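Local coordinates for tyrosine specific protein phosphatase (Trypanosoma cruzi, PDB 4AZ1), which probably removes phosphate groups from phosphotyrosine side chains of proteins, at residues K48-D53 / A95-G100; I82-P87 / T235-Y240; W194-I199 / V271-Q276. All blocks are in the same frame, centred on the assembly; numbering follows the deposited sequence. Where two conformers were deposited one is given.

Interaction 1. Residues K48-D53 / A95-G100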
ATOM      1  N   LYS A  48      -2.624  -9.503   4.747  1.00 44.98           N
ATOM      2  CA  LYS A  48      -2.092  -8.234   5.230  1.00 44.56           C
ATOM      3  C   LYS A  48      -1.397  -8.372   6.567  1.00 35.16           C
ATOM      4  O   LYS A  48      -0.975  -7.381   7.174  1.00 33.54           O
ATOM      5  CB  LYS A  48      -3.195  -7.172   5.301  1.00 54.31           C
ATOM      6  CG  LYS A  48      -3.670  -6.711   3.929  1.00 51.61           C
ATOM      7  CD  LYS A  48      -4.867  -5.783   4.033  1.00 56.88           C
ATOM      8  CE  LYS A  48      -5.300  -5.305   2.645  1.00 61.65           C
ATOM      9  NZ  LYS A  48      -6.610  -4.602   2.691  1.00 60.48           N
ATOM     10  N   ASN A  49      -1.283  -9.606   7.038  1.00 36.73           N
ATOM     11  CA  ASN A  49      -0.522  -9.852   8.253  1.00 38.69           C
ATOM     12  C   ASN A  49       0.947 -10.073   7.911  1.00 39.49           C
ATOM     13  O   ASN A  49       1.270 -10.899   7.047  1.00 35.70           O
ATOM     14  CB  ASN A  49      -1.112 -11.048   9.002  1.00 41.88           C
ATOM     15  CG  ASN A  49      -2.480 -10.742   9.582  1.00 42.80           C
ATOM     16  OD1 ASN A  49      -2.801  -9.580   9.843  1.00 43.95           O
ATOM     17  ND2 ASN A  49      -3.286 -11.777   9.799  1.00 43.95           N
ATOM     18  N   ARG A  50       1.832  -9.323   8.563  1.00 32.83           N
ATOM     19  CA  ARG A  50       3.260  -9.516   8.374  1.00 34.57           C
ATOM     20  C   ARG A  50       3.702 -10.894   8.899  1.00 36.22           C
ATOM     21  O   ARG A  50       4.535 -11.571   8.295  1.00 34.65           O
ATOM     22  CB  ARG A  50       4.038  -8.398   9.060  1.00 27.61           C
ATOM     23  CG  ARG A  50       5.555  -8.443   8.824  1.00 29.73           C
ATOM     24  CD  ARG A  50       6.273  -7.208   9.413  1.00 30.52           C
ATOM     25  NE  ARG A  50       5.916  -5.979   8.694  1.00 34.10           N
ATOM     26  CZ  ARG A  50       6.455  -5.602   7.536  1.00 33.28           C
ATOM     27  NH1 ARG A  50       7.393  -6.343   6.966  1.00 29.05           N
ATOM     28  NH2 ARG A  50       6.064  -4.477   6.942  1.00 32.43           N
ATOM     29  N   TYR A  51       3.138 -11.311  10.024  1.00 30.53           N
ATOM     30  CA  TYR A  51       3.467 -12.613  10.599  1.00 36.40           C
ATOM     31  C   TYR A  51       2.181 -13.420  10.778  1.00 37.57           C
ATOM     32  O   TYR A  51       1.225 -12.953  11.404  1.00 43.50           O
ATOM     33  CB  TYR A  51       4.190 -12.438  11.937  1.00 34.71           C
ATOM     34  CG  TYR A  51       5.456 -11.618  11.824  1.00 37.23           C
ATOM     35  CD1 TYR A  51       6.647 -12.202  11.408  1.00 36.37           C
ATOM     36  CD2 TYR A  51       5.459 -10.261  12.120  1.00 24.70           C
ATOM     37  CE1 TYR A  51       7.821 -11.457  11.293  1.00 32.43           C
ATOM     38  CE2 TYR A  51       6.638  -9.493  12.014  1.00 24.96           C
ATOM     39  CZ  TYR A  51       7.811 -10.105  11.589  1.00 37.16           C
ATOM     40  OH  TYR A  51       8.992  -9.388  11.474  1.00 36.35           O
ATOM     41  N   LEU A  52       2.168 -14.626  10.232  1.00 43.34           N
ATOM     42  CA  LEU A  52       0.976 -15.473  10.259  1.00 63.39           C
ATOM     43  C   LEU A  52       0.354 -15.710  11.646  1.00 61.87           C
ATOM     44  O   LEU A  52      -0.873 -15.704  11.779  1.00 58.76           O
ATOM     45  CB  LEU A  52       1.252 -16.802   9.549  1.00 71.59           C
ATOM     46  CG  LEU A  52       1.424 -16.653   8.031  1.00 70.62           C
ATOM     47  CD1 LEU A  52       1.482 -18.005   7.346  1.00 69.80           C
ATOM     48  CD2 LEU A  52       0.321 -15.774   7.422  1.00 66.41           C
ATOM     49  N   ASP A  53       1.184 -15.881  12.671  1.00 61.26           N
ATOM     50  CA  ASP A  53       0.673 -16.177  14.013  1.00 63.47           C
ATOM     51  C   ASP A  53       0.720 -14.998  14.998  1.00 51.01           C
ATOM     52  O   ASP A  53       0.618 -15.188  16.222  1.00 48.20           O
ATOM     53  CB  ASP A  53       1.413 -17.378  14.609  1.00 74.58           C
ATOM     54  CG  ASP A  53       2.916 -17.205  14.582  1.00 74.09           C
ATOM     55  OD1 ASP A  53       3.384 -16.095  14.234  1.00 65.74           O
ATOM     56  OD2 ASP A  53       3.622 -18.182  14.912  1.00 76.67           O
ATOM     57  N   ALA A  95       4.109  -3.252  11.745  1.00 31.71           N
ATOM     58  CA  ALA A  95       4.529  -2.434  10.607  1.00 33.22           C
ATOM     59  C   ALA A  95       3.727  -2.971   9.415  1.00 26.77           C
ATOM     60  O   ALA A  95       3.836  -4.158   9.075  1.00 29.21           O
ATOM     61  CB  ALA A  95       6.054  -2.585  10.360  1.00 19.44           C
ATOM     62  N   PRO A  96       2.905  -2.114   8.790  1.00 25.08           N
ATOM     63  CA  PRO A  96       2.071  -2.587   7.664  1.00 33.16           C
ATOM     64  C   PRO A  96       2.918  -3.131   6.513  1.00 31.49           C
ATOM     65  O   PRO A  96       4.005  -2.596   6.242  1.00 29.79           O
ATOM     66  CB  PRO A  96       1.328  -1.316   7.207  1.00 26.87           C
ATOM     67  CG  PRO A  96       2.245  -0.157   7.656  1.00 31.40           C
ATOM     68  CD  PRO A  96       2.815  -0.650   8.987  1.00 27.97           C
ATOM     69  N   VAL A  97       2.450  -4.200   5.876  1.00 31.37           N
ATOM     70  CA  VAL A  97       3.123  -4.717   4.693  1.00 32.90           C
ATOM     71  C   VAL A  97       2.739  -3.825   3.516  1.00 34.01           C
ATOM     72  O   VAL A  97       1.813  -3.018   3.629  1.00 38.99           O
ATOM     73  CB  VAL A  97       2.759  -6.188   4.419  1.00 39.61           C
ATOM     74  CG1 VAL A  97       3.072  -7.048   5.643  1.00 34.55           C
ATOM     75  CG2 VAL A  97       1.287  -6.321   4.041  1.00 34.47           C
ATOM     76  N   VAL A  98       3.468  -3.938   2.410  1.00 33.50           N
ATOM     77  CA  VAL A  98       3.254  -3.058   1.259  1.00 32.42           C
ATOM     78  C   VAL A  98       1.778  -2.970   0.862  1.00 33.17           C
ATOM     79  O   VAL A  98       1.227  -1.876   0.746  1.00 32.47           O
ATOM     80  CB  VAL A  98       4.146  -3.465   0.063  1.00 36.96           C
ATOM     81  CG1 VAL A  98       3.712  -2.756  -1.229  1.00 37.82           C
ATOM     82  CG2 VAL A  98       5.603  -3.134   0.388  1.00 39.20           C
ATOM     83  N   GLN A  99       1.124  -4.119   0.725  1.00 31.19           N
ATOM     84  CA  GLN A  99      -0.274  -4.117   0.305  0.51 38.52           C
ATOM     85  C   GLN A  99      -1.219  -3.642   1.415  1.00 42.28           C
ATOM     86  O   GLN A  99      -2.404  -3.419   1.175  1.00 43.68           O
ATOM     87  CB  GLN A  99      -0.690  -5.490  -0.229  0.51 42.51           C
ATOM     88  CG  GLN A  99       0.208  -6.021  -1.357  0.51 50.53           C
ATOM     89  CD  GLN A  99       0.193  -5.169  -2.632  0.51 60.15           C
ATOM     90  OE1 GLN A  99      -0.622  -4.254  -2.788  0.51 60.96           O
ATOM     91  NE2 GLN A  99       1.100  -5.483  -3.556  0.51 60.85           N
ATOM     92  N   GLY A 100      -0.690  -3.456   2.621  1.00 38.46           N
ATOM     93  CA  GLY A 100      -1.494  -2.986   3.736  1.00 37.30           C
ATOM     94  C   GLY A 100      -1.227  -1.530   4.078  1.00 35.89           C
ATOM     95  O   GLY A 100      -1.909  -0.942   4.924  1.00 36.21           O
TER
HETATM   96  O   HOH W   1      -0.444  -4.610   6.548  1.00 35.27           O
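Arg-50 lays the edge of its guanidinium against two successive carbonyls of the facing loop, those of Ala-95 and Pro-96. CG stands anti to the backbone N (chi1 -175°) and the chain turns at chi3 (-68°), which swings NE toward the Ala-95 carbonyl. Two nitrogens then grip that single oxygen side-on: Arg-50 NE gives the shorter and straighter bond to Ala-95 O (2.8 Å), and NH2 a longer one to the same atom (3.1 Å). Both come from one face of the carbonyl plane, the NH2 well above it, while the oxygen lies close to the guanidinium plane. Arg-50 NH2 also makes a weak bond to Pro-96 O at 2.9 Å and a salt bridge to Asp-131. With several partners around its edge, the group has little freedom to rotate.

Lys-48 to Tyr-51 spell the KNRY sequence, which in classical phosphatases belongs to the phosphotyrosine recognition loop. Here that loop is fixed to the turn leading from strand 90-93 into helix 101-110. Val-97 packs against the backbone of the recognition loop: its CG1 is 3.7 Å from Arg-50 CA and also lies over the centre of the guanidinium, 4.1 Å above its plane, and CG2 faces the backbone of Lys-48.

A water joins the backbones, donating to Lys-48 O and accepting from Val-97 N at 3.0 Å. Gln-94 reinforces the link, since its side-chain amide bonds both Lys-48 O and Arg-50 N. The extended chain of Lys-48 passes Gln-99 O, 3.8 Å from its CE, on the way to a salt bridge with Asp-103 of helix 101-110. Asn-49 turns from the facing loop, and its amide is taken up by Tyr-76, Asn-78 and Ser-42. Arg-50 O is bonded by Arg-35 of the second subunit.

Interaction 2. Residues I82-P87 / T235-Y240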
ATOM      1  N   ILE A  82      -4.978   0.248  22.898  1.00 45.96           N
ATOM      2  CA  ILE A  82      -4.545  -0.016  24.261  1.00 47.02           C
ATOM      3  C   ILE A  82      -5.000   1.092  25.196  1.00 45.20           C
ATOM      4  O   ILE A  82      -4.620   2.248  25.022  1.00 44.44           O
ATOM      5  CB  ILE A  82      -3.028  -0.172  24.362  1.00 43.72           C
ATOM      6  CG1 ILE A  82      -2.517  -1.125  23.270  1.00 34.66           C
ATOM      7  CG2 ILE A  82      -2.651  -0.675  25.771  1.00 43.40           C
ATOM      8  CD1 ILE A  82      -2.934  -2.573  23.469  1.00 42.24           C
ATOM      9  N   ASP A  83      -5.804   0.734  26.194  1.00 42.19           N
ATOM     10  CA  ASP A  83      -6.323   1.704  27.151  1.00 49.34           C
ATOM     11  C   ASP A  83      -5.961   1.249  28.564  1.00 50.98           C
ATOM     12  O   ASP A  83      -6.375   0.173  29.002  1.00 51.56           O
ATOM     13  CB  ASP A  83      -7.847   1.827  26.995  1.00 60.79           C
ATOM     14  CG  ASP A  83      -8.477   2.832  27.970  1.00 68.58           C
ATOM     15  OD1 ASP A  83      -7.898   3.919  28.213  1.00 66.84           O
ATOM     16  OD2 ASP A  83      -9.577   2.531  28.483  1.00 77.76           O
ATOM     17  N   LEU A  84      -5.173   2.056  29.270  1.00 48.12           N
ATOM     18  CA  LEU A  84      -4.780   1.727  30.642  1.00 57.75           C
ATOM     19  C   LEU A  84      -5.267   2.760  31.664  1.00 54.75           C
ATOM     20  O   LEU A  84      -4.664   2.890  32.732  1.00 54.66           O
ATOM     21  CB  LEU A  84      -3.259   1.589  30.737  1.00 55.72           C
ATOM     22  CG  LEU A  84      -2.626   0.522  29.837  1.00 59.93           C
ATOM     23  CD1 LEU A  84      -1.195   0.880  29.454  1.00 55.46           C
ATOM     24  CD2 LEU A  84      -2.669  -0.838  30.516  1.00 58.08           C
ATOM     25  N   ASP A  85      -6.338   3.486  31.340  1.00 59.38           N
ATOM     26  CA  ASP A  85      -6.893   4.504  32.246  1.00 70.18           C
ATOM     27  C   ASP A  85      -5.870   5.611  32.476  1.00 67.42           C
ATOM     28  O   ASP A  85      -5.679   6.080  33.597  1.00 69.81           O
ATOM     29  CB  ASP A  85      -7.309   3.897  33.599  1.00 79.96           C
ATOM     30  CG  ASP A  85      -8.448   2.901  33.477  1.00 93.32           C
ATOM     31  OD1 ASP A  85      -9.385   3.162  32.693  1.00 98.07           O
ATOM     32  OD2 ASP A  85      -8.405   1.861  34.174  1.00 94.86           O
ATOM     33  N   LEU A  86      -5.199   6.009  31.404  1.00 60.45           N
ATOM     34  CA  LEU A  86      -4.174   7.040  31.477  1.00 56.30           C
ATOM     35  C   LEU A  86      -4.563   8.151  30.509  1.00 51.15           C
ATOM     36  O   LEU A  86      -5.554   8.004  29.783  1.00 50.55           O
ATOM     37  CB  LEU A  86      -2.815   6.440  31.132  1.00 56.07           C
ATOM     38  CG  LEU A  86      -2.364   5.340  32.091  1.00 62.45           C
ATOM     39  CD1 LEU A  86      -1.045   4.788  31.616  1.00 66.36           C
ATOM     40  CD2 LEU A  86      -2.252   5.859  33.511  1.00 68.75           C
ATOM     41  N   PRO A  87      -3.832   9.285  30.529  1.00 54.05           N
ATOM     42  CA  PRO A  87      -4.240  10.388  29.649  1.00 54.43           C
ATOM     43  C   PRO A  87      -4.182  10.018  28.177  1.00 46.53           C
ATOM     44  O   PRO A  87      -4.983  10.521  27.392  1.00 48.67           O
ATOM     45  CB  PRO A  87      -3.215  11.475  29.971  1.00 54.27           C
ATOM     46  CG  PRO A  87      -2.943  11.269  31.428  1.00 55.32           C
ATOM     47  CD  PRO A  87      -2.873   9.749  31.556  1.00 53.15           C
ATOM     48  N   THR A 235       6.971  -2.559  25.162  1.00 29.11           N
ATOM     49  CA  THR A 235       7.847  -1.929  26.149  1.00 29.87           C
ATOM     50  C   THR A 235       7.610  -0.425  26.237  1.00 29.36           C
ATOM     51  O   THR A 235       7.521   0.150  27.338  1.00 34.52           O
ATOM     52  CB  THR A 235       9.330  -2.158  25.795  1.00 33.10           C
ATOM     53  OG1 THR A 235       9.636  -3.555  25.876  1.00 37.70           O
ATOM     54  CG2 THR A 235      10.243  -1.373  26.733  1.00 33.64           C
ATOM     55  N   LEU A 236       7.529   0.222  25.080  1.00 28.06           N
ATOM     56  CA  LEU A 236       7.314   1.660  25.052  1.00 30.30           C
ATOM     57  C   LEU A 236       6.018   2.040  25.770  1.00 30.67           C
ATOM     58  O   LEU A 236       6.005   2.959  26.582  1.00 34.85           O
ATOM     59  CB  LEU A 236       7.262   2.165  23.612  1.00 27.52           C
ATOM     60  CG  LEU A 236       7.110   3.691  23.568  1.00 34.67           C
ATOM     61  CD1 LEU A 236       8.179   4.327  24.420  1.00 43.57           C
ATOM     62  CD2 LEU A 236       7.224   4.208  22.153  1.00 38.16           C
ATOM     63  N   ILE A 237       4.930   1.341  25.447  1.00 32.14           N
ATOM     64  CA  ILE A 237       3.633   1.645  26.040  1.00 33.72           C
ATOM     65  C   ILE A 237       3.658   1.298  27.539  1.00 28.35           C
ATOM     66  O   ILE A 237       3.127   2.044  28.365  1.00 37.15           O
ATOM     67  CB  ILE A 237       2.479   0.926  25.294  1.00 34.42           C
ATOM     68  CG1 ILE A 237       2.387   1.441  23.853  1.00 35.10           C
ATOM     69  CG2 ILE A 237       1.152   1.166  26.003  1.00 32.05           C
ATOM     70  CD1 ILE A 237       1.513   0.590  22.918  1.00 29.23           C
ATOM     71  N   GLY A 238       4.328   0.203  27.889  1.00 31.90           N
ATOM     72  CA  GLY A 238       4.450  -0.192  29.289  1.00 34.73           C
ATOM     73  C   GLY A 238       5.243   0.805  30.120  1.00 35.88           C
ATOM     74  O   GLY A 238       4.875   1.133  31.259  1.00 30.99           O
ATOM     75  N   ALA A 239       6.342   1.290  29.553  1.00 29.08           N
ATOM     76  CA  ALA A 239       7.170   2.279  30.233  1.00 40.33           C
ATOM     77  C   ALA A 239       6.385   3.571  30.437  1.00 44.10           C
ATOM     78  O   ALA A 239       6.465   4.187  31.507  1.00 45.98           O
ATOM     79  CB  ALA A 239       8.462   2.546  29.449  1.00 30.01           C
ATOM     80  N   TYR A 240       5.643   3.986  29.410  1.00 36.85           N
ATOM     81  CA  TYR A 240       4.778   5.164  29.527  1.00 34.89           C
ATOM     82  C   TYR A 240       3.830   4.986  30.707  1.00 40.92           C
ATOM     83  O   TYR A 240       3.702   5.873  31.559  1.00 40.03           O
ATOM     84  CB  TYR A 240       3.953   5.393  28.258  1.00 33.48           C
ATOM     85  CG  TYR A 240       2.838   6.409  28.467  1.00 38.24           C
ATOM     86  CD1 TYR A 240       3.096   7.777  28.407  1.00 41.69           C
ATOM     87  CD2 TYR A 240       1.527   6.002  28.741  1.00 36.95           C
ATOM     88  CE1 TYR A 240       2.076   8.724  28.623  1.00 46.90           C
ATOM     89  CE2 TYR A 240       0.504   6.939  28.955  1.00 36.03           C
ATOM     90  CZ  TYR A 240       0.789   8.296  28.889  1.00 49.74           C
ATOM     91  OH  TYR A 240      -0.215   9.219  29.091  1.00 56.08           O
TER
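Ile-82, Leu-84 and Leu-86 each point the start of their side chains at residues 235-240 of helix 232-247. Two of these branches converge on one methyl of the helix. Ile-237 holds CG2 anti to its backbone N, and this methyl meets Ile-82 CG2 at 4.2 Å and Leu-84 CD1 at the same separation. The two methyls thus share a single bump, and the Leu-84 side chain crosses that of Ile-237 obliquely.

One turn further on, the shape changes from methyl against methyl to methyl against ring. Tyr-240 has its CG anti to the backbone N (chi1 167°), and the ring extends from the helix until its end draws close to the loop. Leu-86 slides past it in the opposite direction, with CD1 coming obliquely to the CD2-CE2 side of the Tyr-240 ring, 3.8 Å from CE2.

The loop links edge strand 79-82 to its antiparallel neighbour 90-93, while the helix is the one that follows the phosphatase signature loop; the contact joins one edge of the central sheet to the helical layer beside it. Ala-241, the next residue of the helix, with only a methyl for a side chain, leaves a shallow place against which both Leu-84 and Leu-86 pack. Leu-86 also touches Thr-244, and Leu-84 reaches across to Ala-262 of helix 255-266.

At the far end the Pro-87 ring lies against the phenol hydroxyl, its CD 3.7 Å from Tyr-240 OH. That hydroxyl is hydrogen-bonded to His-88 ND1, and Phe-90 stacks edge-to-face with the tyrosine ring.

Interaction 3. Residues W194-I199 / V271-Q276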
ATOM      1  N   TRP A 194      17.440   0.912  18.958  1.00 30.07           N
ATOM      2  CA  TRP A 194      17.086  -0.235  19.781  1.00 30.79           C
ATOM      3  C   TRP A 194      16.721  -1.432  18.882  1.00 33.94           C
ATOM      4  O   TRP A 194      15.573  -1.577  18.453  1.00 29.69           O
ATOM      5  CB  TRP A 194      15.922   0.140  20.705  1.00 29.68           C
ATOM      6  CG  TRP A 194      15.472  -0.982  21.583  1.00 36.62           C
ATOM      7  CD1 TRP A 194      16.131  -2.155  21.816  1.00 30.78           C
ATOM      8  CD2 TRP A 194      14.262  -1.043  22.352  1.00 33.24           C
ATOM      9  NE1 TRP A 194      15.418  -2.932  22.685  1.00 32.38           N
ATOM     10  CE2 TRP A 194      14.264  -2.280  23.027  1.00 37.64           C
ATOM     11  CE3 TRP A 194      13.185  -0.172  22.538  1.00 37.55           C
ATOM     12  CZ2 TRP A 194      13.228  -2.671  23.871  1.00 44.64           C
ATOM     13  CZ3 TRP A 194      12.152  -0.564  23.377  1.00 43.94           C
ATOM     14  CH2 TRP A 194      12.186  -1.799  24.033  1.00 45.54           C
ATOM     15  N   PRO A 195      17.702  -2.299  18.594  1.00 36.83           N
ATOM     16  CA  PRO A 195      17.412  -3.404  17.670  1.00 35.44           C
ATOM     17  C   PRO A 195      16.600  -4.511  18.357  1.00 38.15           C
ATOM     18  O   PRO A 195      16.733  -4.709  19.576  1.00 35.88           O
ATOM     19  CB  PRO A 195      18.811  -3.928  17.308  1.00 35.82           C
ATOM     20  CG  PRO A 195      19.622  -3.681  18.580  1.00 46.53           C
ATOM     21  CD  PRO A 195      19.055  -2.386  19.180  1.00 37.40           C
ATOM     22  N   ASP A 196      15.759  -5.209  17.597  1.00 32.39           N
ATOM     23  CA  ASP A 196      15.078  -6.389  18.132  1.00 38.66           C
ATOM     24  C   ASP A 196      16.109  -7.348  18.736  1.00 37.20           C
ATOM     25  O   ASP A 196      17.230  -7.436  18.238  1.00 35.01           O
ATOM     26  CB  ASP A 196      14.299  -7.103  17.029  1.00 31.91           C
ATOM     27  CG  ASP A 196      13.265  -8.055  17.578  1.00 33.23           C
ATOM     28  OD1 ASP A 196      13.039  -8.052  18.820  1.00 33.90           O
ATOM     29  OD2 ASP A 196      12.664  -8.785  16.768  1.00 43.65           O
ATOM     30  N   HIS A 197      15.729  -8.029  19.822  1.00 31.96           N
ATOM     31  CA  HIS A 197      16.619  -8.941  20.579  1.00 37.62           C
ATOM     32  C   HIS A 197      17.706  -8.226  21.377  1.00 41.87           C
ATOM     33  O   HIS A 197      18.549  -8.887  21.977  1.00 41.43           O
ATOM     34  CB  HIS A 197      17.283 -10.010  19.686  1.00 35.71           C
ATOM     35  CG  HIS A 197      16.314 -10.924  18.998  1.00 39.29           C
ATOM     36  ND1 HIS A 197      15.858 -10.694  17.714  1.00 50.04           N
ATOM     37  CD2 HIS A 197      15.730 -12.073  19.401  1.00 46.55           C
ATOM     38  CE1 HIS A 197      15.032 -11.661  17.363  1.00 49.05           C
ATOM     39  NE2 HIS A 197      14.933 -12.512  18.368  1.00 52.86           N
ATOM     40  N   GLY A 198      17.708  -6.893  21.370  1.00 39.50           N
ATOM     41  CA  GLY A 198      18.667  -6.139  22.168  1.00 39.09           C
ATOM     42  C   GLY A 198      17.960  -5.211  23.147  1.00 42.02           C
ATOM     43  O   GLY A 198      16.756  -5.350  23.375  1.00 31.98           O
ATOM     44  N   ILE A 199      18.703  -4.266  23.724  1.00 43.43           N
ATOM     45  CA  ILE A 199      18.134  -3.221  24.583  1.00 44.18           C
ATOM     46  C   ILE A 199      18.519  -1.824  24.052  1.00 47.77           C
ATOM     47  O   ILE A 199      19.432  -1.705  23.226  1.00 46.76           O
ATOM     48  CB  ILE A 199      18.618  -3.378  26.028  1.00 42.37           C
ATOM     49  CG1 ILE A 199      20.133  -3.220  26.089  1.00 42.15           C
ATOM     50  CG2 ILE A 199      18.197  -4.747  26.593  1.00 46.55           C
ATOM     51  CD1 ILE A 199      20.680  -3.194  27.513  1.00 43.77           C
ATOM     52  N   VAL A 271       4.737  -7.234  24.958  1.00 42.19           N
ATOM     53  CA  VAL A 271       6.062  -7.496  25.522  1.00 42.79           C
ATOM     54  C   VAL A 271       6.454  -8.952  25.238  1.00 33.42           C
ATOM     55  O   VAL A 271       6.132  -9.878  25.987  1.00 30.36           O
ATOM     56  CB  VAL A 271       6.183  -7.135  27.015  1.00 42.23           C
ATOM     57  CG1 VAL A 271       7.636  -7.249  27.446  1.00 35.52           C
ATOM     58  CG2 VAL A 271       5.677  -5.703  27.253  1.00 32.11           C
ATOM     59  N   GLN A 272       7.151  -9.120  24.122  1.00 27.53           N
ATOM     60  CA  GLN A 272       7.389 -10.407  23.502  1.00 34.55           C
ATOM     61  C   GLN A 272       8.611 -11.117  24.093  1.00 31.06           C
ATOM     62  O   GLN A 272       8.643 -12.332  24.150  1.00 32.08           O
ATOM     63  CB  GLN A 272       7.604 -10.153  22.004  1.00 27.95           C
ATOM     64  CG  GLN A 272       7.828 -11.375  21.122  1.00 37.13           C
ATOM     65  CD  GLN A 272       7.975 -10.964  19.651  1.00 39.77           C
ATOM     66  OE1 GLN A 272       8.270  -9.801  19.347  1.00 37.75           O
ATOM     67  NE2 GLN A 272       7.756 -11.907  18.746  1.00 44.78           N
ATOM     68  N   ARG A 273       9.615 -10.355  24.523  1.00 26.88           N
ATOM     69  CA  ARG A 273      10.896 -10.944  24.924  1.00 34.86           C
ATOM     70  C   ARG A 273      11.257 -10.515  26.321  1.00 33.97           C
ATOM     71  O   ARG A 273      10.882  -9.424  26.752  1.00 32.48           O
ATOM     72  CB  ARG A 273      12.022 -10.522  23.957  1.00 26.96           C
ATOM     73  CG  ARG A 273      11.684 -10.778  22.498  1.00 33.05           C
ATOM     74  CD  ARG A 273      12.921 -10.676  21.593  1.00 34.44           C
ATOM     75  NE  ARG A 273      12.549 -10.464  20.190  1.00 41.83           N
ATOM     76  CZ  ARG A 273      12.078 -11.421  19.384  1.00 47.79           C
ATOM     77  NH1 ARG A 273      11.893 -12.657  19.850  1.00 42.40           N
ATOM     78  NH2 ARG A 273      11.778 -11.148  18.114  1.00 43.71           N
ATOM     79  N   MET A 274      12.001 -11.371  27.017  1.00 28.87           N
ATOM     80  CA  MET A 274      12.334 -11.135  28.417  1.00 30.95           C
ATOM     81  C   MET A 274      13.038  -9.783  28.598  1.00 34.62           C
ATOM     82  O   MET A 274      12.709  -9.007  29.505  1.00 28.80           O
ATOM     83  CB  MET A 274      13.192 -12.289  28.953  1.00 34.61           C
ATOM     84  CG  MET A 274      13.533 -12.203  30.441  1.00 39.90           C
ATOM     85  SD  MET A 274      14.964 -11.125  30.757  1.00 53.56           S
ATOM     86  CE  MET A 274      16.310 -12.246  30.350  1.00 72.02           C
ATOM     87  N   GLU A 275      13.999  -9.490  27.728  1.00 25.60           N
ATOM     88  CA  GLU A 275      14.777  -8.264  27.888  1.00 31.57           C
ATOM     89  C   GLU A 275      13.917  -7.045  27.602  1.00 31.31           C
ATOM     90  O   GLU A 275      14.212  -5.961  28.097  1.00 30.28           O
ATOM     91  CB  GLU A 275      16.050  -8.262  27.024  1.00 32.09           C
ATOM     92  CG  GLU A 275      15.790  -8.135  25.549  1.00 35.84           C
ATOM     93  CD  GLU A 275      15.427  -9.456  24.898  1.00 45.87           C
ATOM     94  OE1 GLU A 275      15.315 -10.483  25.621  1.00 40.25           O
ATOM     95  OE2 GLU A 275      15.264  -9.460  23.657  1.00 47.01           O
ATOM     96  N   GLN A 276      12.834  -7.215  26.841  1.00 26.59           N
ATOM     97  CA  GLN A 276      11.935  -6.081  26.603  1.00 26.79           C
ATOM     98  C   GLN A 276      11.138  -5.760  27.872  1.00 32.34           C
ATOM     99  O   GLN A 276      10.852  -4.605  28.142  1.00 31.05           O
ATOM    100  CB  GLN A 276      11.002  -6.347  25.406  1.00 25.06           C
ATOM    101  CG  GLN A 276      11.730  -6.288  24.041  1.00 28.00           C
ATOM    102  CD  GLN A 276      10.959  -7.018  22.952  1.00 28.56           C
ATOM    103  OE1 GLN A 276       9.894  -7.585  23.221  1.00 32.62           O
ATOM    104  NE2 GLN A 276      11.499  -7.030  21.725  1.00 30.39           N
TER
HETATM  105  O   HOH W   2      10.217  -8.065  19.335  1.00 30.04           O
HETATM  106  O   HOH W   3      14.739  -6.938  22.293  1.00 35.07           O
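The WPD loop, Trp-194 to Asp-196 and the residues after them, here meets the Q loop that leads into helix 274-288. Asp-196 and Arg-273 form the central salt bridge, their side chains crossing at about a right angle. Asp-196 holds CG anti to its backbone N (chi1 -163°), which carries the carboxylate toward the arginine. Arg-273 NE donates to Asp-196 OD1 at 2.8 Å and its NH2 to Asp-196 OD2 at 2.9 Å, both on the syn side. The fit is not flat, because the carboxylate and guanidinium planes are 38° apart; Lys-129 holds a second salt bridge to OD2.

His-197 covers one face of the same guanidinium, stacked at 20° between planes, with its NE2 3.2 Å from Arg-273 CZ. The amide carbon of Gln-272 lies over the opposite face, nearer the rim, so the group is sandwiched.

A type II turn from Pro-195 to Gly-198 shapes the loop, and Trp-194 NE1 bonds Gly-198 O across it. Glu-275 reaches the turn with OE2 3.4 Å from His-197 CA, and one water donates to both this oxygen and Gly-198 O. Another water donates to Asp-196 OD1 and Gln-272 OE1. Gln-276 uses both ends of its amide, NE2 on this second water and OE1 on the N-H of Arg-273, the N-cap residue; its CG comes 3.9 Å from Trp-194 CZ2.

A WPD loop set beside the glutamine-bearing Q loop is typical of the active site of classical tyrosine phosphatases, where the WPD aspartate commonly acts as general acid.

How the interactions relate
The three contacts lie within one phosphatase domain. Interactions 1 and 2 cross along the chain, as do 2 and 3, whereas 1 closes before 3 opens. Interactions 1 and 2 sit on opposite sides of the chain's centre, with centres about 24 Å apart; both use connections at the ends of strand 90-93. Interaction 3 is about 20 Å from interaction 1 between centres, nearest atoms about 6 Å apart, consistent with recognition, WPD and Q loops bordering one active-site cleft. Interactions 2 and 3 touch through helix 232-247: Thr-235 OG1 probably bonds Gln-276 O, and Thr-235 also packs on Trp-194. This helix ties the cleft loops to the packing at the sheet edge.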